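Local coordinates for integrase (Enterobacteria phage lambda, PDB 1AE9), which catalyses site-specific recombination that integrates the phage genome into the host chromosome and, together with excisionase, cuts the prophage out again, at residues Val32-Lys44 with Leu53-Ile66. Sequence-based numbering, arbitrary orientation.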
# COMPACT_ATOMS: atom_id res chain seq x y z
N VAL A 32 -19.50 -14.67 -2.77
CA VAL A 32 -20.79 -14.80 -2.12
C VAL A 32 -21.36 -13.50 -1.52
O VAL A 32 -22.58 -13.38 -1.36
CB VAL A 32 -20.80 -15.98 -1.09
CG1 VAL A 32 -20.14 -15.58 0.21
CG2 VAL A 32 -22.22 -16.47 -0.86
N THR A 33 -20.51 -12.54 -1.18
CA THR A 33 -21.01 -11.27 -0.63
C THR A 33 -20.99 -10.15 -1.67
O THR A 33 -21.66 -9.13 -1.50
CB THR A 33 -20.20 -10.77 0.61
OG1 THR A 33 -18.90 -10.33 0.21
CG2 THR A 33 -20.08 -11.86 1.67
N GLY A 34 -20.19 -10.32 -2.72
CA GLY A 34 -20.08 -9.30 -3.76
C GLY A 34 -19.45 -7.98 -3.32
O GLY A 34 -19.50 -6.99 -4.07
N GLN A 35 -18.82 -7.96 -2.15
CA GLN A 35 -18.21 -6.73 -1.63
C GLN A 35 -16.80 -6.44 -2.14
O GLN A 35 -16.03 -7.36 -2.44
CB GLN A 35 -18.25 -6.72 -0.10
CG GLN A 35 -19.67 -6.81 0.48
CD GLN A 35 -20.64 -5.81 -0.16
OE1 GLN A 35 -20.44 -4.59 -0.09
NE2 GLN A 35 -21.66 -6.33 -0.83
N ARG A 36 -16.47 -5.16 -2.26
CA ARG A 36 -15.14 -4.74 -2.72
C ARG A 36 -14.11 -5.29 -1.73
O ARG A 36 -14.41 -5.42 -0.54
CB ARG A 36 -15.05 -3.22 -2.76
CG ARG A 36 -15.99 -2.55 -3.76
CD ARG A 36 -15.72 -1.05 -3.80
NE ARG A 36 -16.61 -0.32 -4.70
CZ ARG A 36 -17.86 0.02 -4.41
NH1 ARG A 36 -18.41 -0.30 -3.24
NH2 ARG A 36 -18.56 0.73 -5.28
N VAL A 37 -12.90 -5.56 -2.22
CA VAL A 37 -11.84 -6.12 -1.38
C VAL A 37 -11.54 -5.27 -0.13
O VAL A 37 -11.32 -5.82 0.96
CB VAL A 37 -10.55 -6.45 -2.20
CG1 VAL A 37 -9.92 -5.18 -2.77
CG2 VAL A 37 -9.56 -7.24 -1.34
N GLY A 38 -11.60 -3.94 -0.28
CA GLY A 38 -11.36 -3.06 0.85
C GLY A 38 -12.34 -3.36 1.97
O GLY A 38 -11.97 -3.42 3.14
N ASP A 39 -13.60 -3.59 1.61
CA ASP A 39 -14.61 -3.90 2.61
C ASP A 39 -14.49 -5.31 3.16
O ASP A 39 -14.78 -5.53 4.34
CB ASP A 39 -16.01 -3.62 2.06
CG ASP A 39 -16.22 -2.16 1.73
OD1 ASP A 39 -15.77 -1.30 2.51
OD2 ASP A 39 -16.81 -1.86 0.67
N LEU A 40 -14.05 -6.26 2.34
CA LEU A 40 -13.87 -7.63 2.83
C LEU A 40 -12.84 -7.62 3.95
O LEU A 40 -13.01 -8.26 4.99
CB LEU A 40 -13.36 -8.56 1.71
CG LEU A 40 -14.29 -8.92 0.55
CD1 LEU A 40 -13.49 -9.73 -0.45
CD2 LEU A 40 -15.49 -9.71 1.04
N CYS A 41 -11.75 -6.87 3.73
CA CYS A 41 -10.67 -6.76 4.71
C CYS A 41 -11.09 -6.04 6.01
O CYS A 41 -10.45 -6.23 7.05
CB CYS A 41 -9.46 -6.08 4.07
SG CYS A 41 -8.66 -7.07 2.78
N GLU A 42 -12.17 -5.27 5.96
CA GLU A 42 -12.67 -4.53 7.12
C GLU A 42 -13.69 -5.30 7.98
O GLU A 42 -13.83 -5.03 9.18
CB GLU A 42 -13.27 -3.19 6.68
CG GLU A 42 -12.25 -2.17 6.18
CD GLU A 42 -11.23 -1.79 7.25
OE1 GLU A 42 -11.66 -1.40 8.36
OE2 GLU A 42 -10.01 -1.89 6.99
N MET A 43 -14.36 -6.28 7.38
CA MET A 43 -15.38 -7.09 8.07
C MET A 43 -14.89 -7.73 9.36
O MET A 43 -13.82 -8.33 9.39
CB MET A 43 -15.89 -8.19 7.14
CG MET A 43 -16.53 -7.69 5.87
SD MET A 43 -17.01 -9.04 4.80
CE MET A 43 -17.90 -8.15 3.56
N LYS A 44 -15.70 -7.63 10.41
CA LYS A 44 -15.38 -8.20 11.71
C LYS A 44 -16.54 -9.05 12.19
O LYS A 44 -17.66 -8.89 11.73
CB LYS A 44 -15.09 -7.11 12.74
CG LYS A 44 -13.91 -6.21 12.41
CD LYS A 44 -13.56 -5.30 13.59
CE LYS A 44 -14.81 -4.66 14.20
NZ LYS A 44 -15.65 -3.89 13.23
N LEU A 53 -24.88 -9.84 8.15
CA LEU A 53 -23.55 -9.23 8.14
C LEU A 53 -23.75 -7.78 7.70
O LEU A 53 -24.16 -7.52 6.56
CB LEU A 53 -22.61 -9.97 7.18
CG LEU A 53 -21.27 -9.32 6.82
CD1 LEU A 53 -20.40 -9.12 8.05
CD2 LEU A 53 -20.55 -10.18 5.81
N TYR A 54 -23.53 -6.86 8.62
CA TYR A 54 -23.69 -5.43 8.36
C TYR A 54 -22.44 -4.85 7.73
O TYR A 54 -21.35 -4.97 8.27
CB TYR A 54 -24.03 -4.69 9.66
CG TYR A 54 -25.43 -4.98 10.14
CD1 TYR A 54 -25.73 -6.18 10.78
CD2 TYR A 54 -26.47 -4.09 9.89
CE1 TYR A 54 -27.03 -6.49 11.15
CE2 TYR A 54 -27.78 -4.39 10.25
CZ TYR A 54 -28.05 -5.59 10.88
OH TYR A 54 -29.35 -5.90 11.22
N VAL A 55 -22.62 -4.19 6.59
CA VAL A 55 -21.50 -3.62 5.86
C VAL A 55 -21.73 -2.17 5.45
O VAL A 55 -22.75 -1.84 4.83
CB VAL A 55 -21.22 -4.43 4.55
CG1 VAL A 55 -20.19 -3.73 3.68
CG2 VAL A 55 -20.76 -5.85 4.89
N GLU A 56 -20.82 -1.29 5.85
CA GLU A 56 -20.89 0.09 5.41
C GLU A 56 -19.72 0.20 4.45
O GLU A 56 -18.56 0.11 4.86
CB GLU A 56 -20.72 1.12 6.51
CG GLU A 56 -20.71 2.52 5.89
CD GLU A 56 -20.65 3.66 6.89
OE1 GLU A 56 -20.84 3.42 8.09
OE2 GLU A 56 -20.41 4.80 6.44
N GLN A 57 -20.01 0.35 3.17
CA GLN A 57 -18.97 0.44 2.18
C GLN A 57 -18.11 1.66 2.42
O GLN A 57 -18.60 2.79 2.50
CB GLN A 57 -19.59 0.42 0.79
CG GLN A 57 -20.49 -0.81 0.58
CD GLN A 57 -20.98 -0.95 -0.84
OE1 GLN A 57 -20.96 0.01 -1.61
NE2 GLN A 57 -21.38 -2.15 -1.21
N SER A 58 -16.80 1.41 2.54
CA SER A 58 -15.80 2.44 2.81
C SER A 58 -15.79 3.58 1.80
O SER A 58 -15.70 4.75 2.17
CB SER A 58 -14.40 1.80 2.87
OG SER A 58 -14.31 0.84 3.91
N LYS A 59 -15.89 3.23 0.52
CA LYS A 59 -15.85 4.21 -0.54
C LYS A 59 -17.14 5.02 -0.74
O LYS A 59 -17.11 6.25 -0.80
CB LYS A 59 -15.47 3.51 -1.85
CG LYS A 59 -15.37 4.41 -3.07
CD LYS A 59 -15.20 3.59 -4.36
CE LYS A 59 -15.21 4.46 -5.61
NZ LYS A 59 -16.52 5.17 -5.82
N THR A 60 -18.27 4.33 -0.78
CA THR A 60 -19.57 4.96 -1.04
C THR A 60 -20.42 5.35 0.16
O THR A 60 -21.31 6.20 0.02
CB THR A 60 -20.42 4.03 -1.91
OG1 THR A 60 -20.70 2.83 -1.18
CG2 THR A 60 -19.68 3.68 -3.19
N GLY A 61 -20.21 4.69 1.30
CA GLY A 61 -21.00 4.99 2.47
C GLY A 61 -22.32 4.22 2.48
O GLY A 61 -23.12 4.37 3.40
N VAL A 62 -22.53 3.38 1.47
CA VAL A 62 -23.75 2.57 1.37
C VAL A 62 -23.77 1.55 2.50
O VAL A 62 -22.80 0.84 2.71
CB VAL A 62 -23.85 1.86 -0.00
CG1 VAL A 62 -25.03 0.89 -0.05
CG2 VAL A 62 -23.98 2.89 -1.10
N LYS A 63 -24.88 1.51 3.24
CA LYS A 63 -25.03 0.59 4.37
C LYS A 63 -26.03 -0.53 4.06
O LYS A 63 -27.23 -0.28 3.90
CB LYS A 63 -25.49 1.37 5.61
CG LYS A 63 -24.39 2.19 6.25
CD LYS A 63 -24.91 3.04 7.40
CE LYS A 63 -25.77 4.17 6.90
NZ LYS A 63 -25.04 4.99 5.88
N ILE A 64 -25.54 -1.77 4.02
CA ILE A 64 -26.40 -2.92 3.72
C ILE A 64 -26.29 -4.03 4.75
O ILE A 64 -25.25 -4.18 5.41
CB ILE A 64 -26.07 -3.51 2.32
CG1 ILE A 64 -24.61 -3.97 2.26
CG2 ILE A 64 -26.31 -2.48 1.23
CD1 ILE A 64 -24.23 -4.58 0.93
N ALA A 65 -27.36 -4.79 4.91
CA ALA A 65 -27.38 -5.91 5.84
C ALA A 65 -27.49 -7.16 4.96
O ALA A 65 -28.52 -7.38 4.30
CB ALA A 65 -28.59 -5.80 6.78
N ILE A 66 -26.42 -7.95 4.91
CA ILE A 66 -26.37 -9.14 4.07
C ILE A 66 -26.77 -10.41 4.83
O ILE A 66 -26.16 -10.75 5.84
CB ILE A 66 -24.94 -9.35 3.46
CG1 ILE A 66 -24.43 -8.05 2.83
CG2 ILE A 66 -24.98 -10.44 2.39
CD1 ILE A 66 -22.99 -8.13 2.32
O HOH W 1 -21.32 0.80 -4.48
O HOH W 2 -15.87 0.53 -0.55
O HOH W 3 -15.95 -1.69 5.20
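Gln35, Arg36 and Asp39 dock by a mainly polar, buried contact onto the turn and the facing side chains of the beta hairpin 53-66, in the catalytic domain of a tyrosine recombinase. The bend between helices 21-33 and 37-42 and the start of helix 37-42 thereby meet the loop carrying Lys59; Arg36 and Lys59 are both predicted active-site residues, and Arg135, another, lies beside the Arg36 guanidinium. Gln57 is the hub. Its NE2 donates to Gln35 OE1 (2.8 Å) in the carbonyl plane, on a lone pair, the two amide planes 41° apart; NE2 also reaches Leu155 O. Its OE1 takes Thr60 OG1 on a lone pair, whereas Arg36 NH1 comes from above the carbonyl plane, 3.0 Å from OE1, with guanidinium and amide planes perpendicular. Extended from CG to NE, the arginine brings its guanidinium to Gln57 and Thr60, where Lys59 CD lies over one face and water 1 joins NH2 to Gln57 OE1. This is consistent with a second-shell Gln57, itself held by Thr60, helping to orient the predicted catalytic arginine. Lys59 itself points its NZ to Asp127 of the second subunit. A bend at chi2 (-48°) folds Gln35 back so that NE2 donates to Thr33 O and to Leu154 O, and the amide rests on the CD1 methyls of Ile64 and Ile66. At Met43 the contact turns apolar, its side chain crossing Leu53 at about a right angle with SD 3.9 Å from Leu53 CD2. Asp39 secures the start of the turn: its OD2 is linked through water 2 to Lys59 N, and its OD1 receives Ser58 OG nearly along the C-O axis and Ser58 N on the syn side, the latter 2.9 Å from OD1 and almost straight (171°).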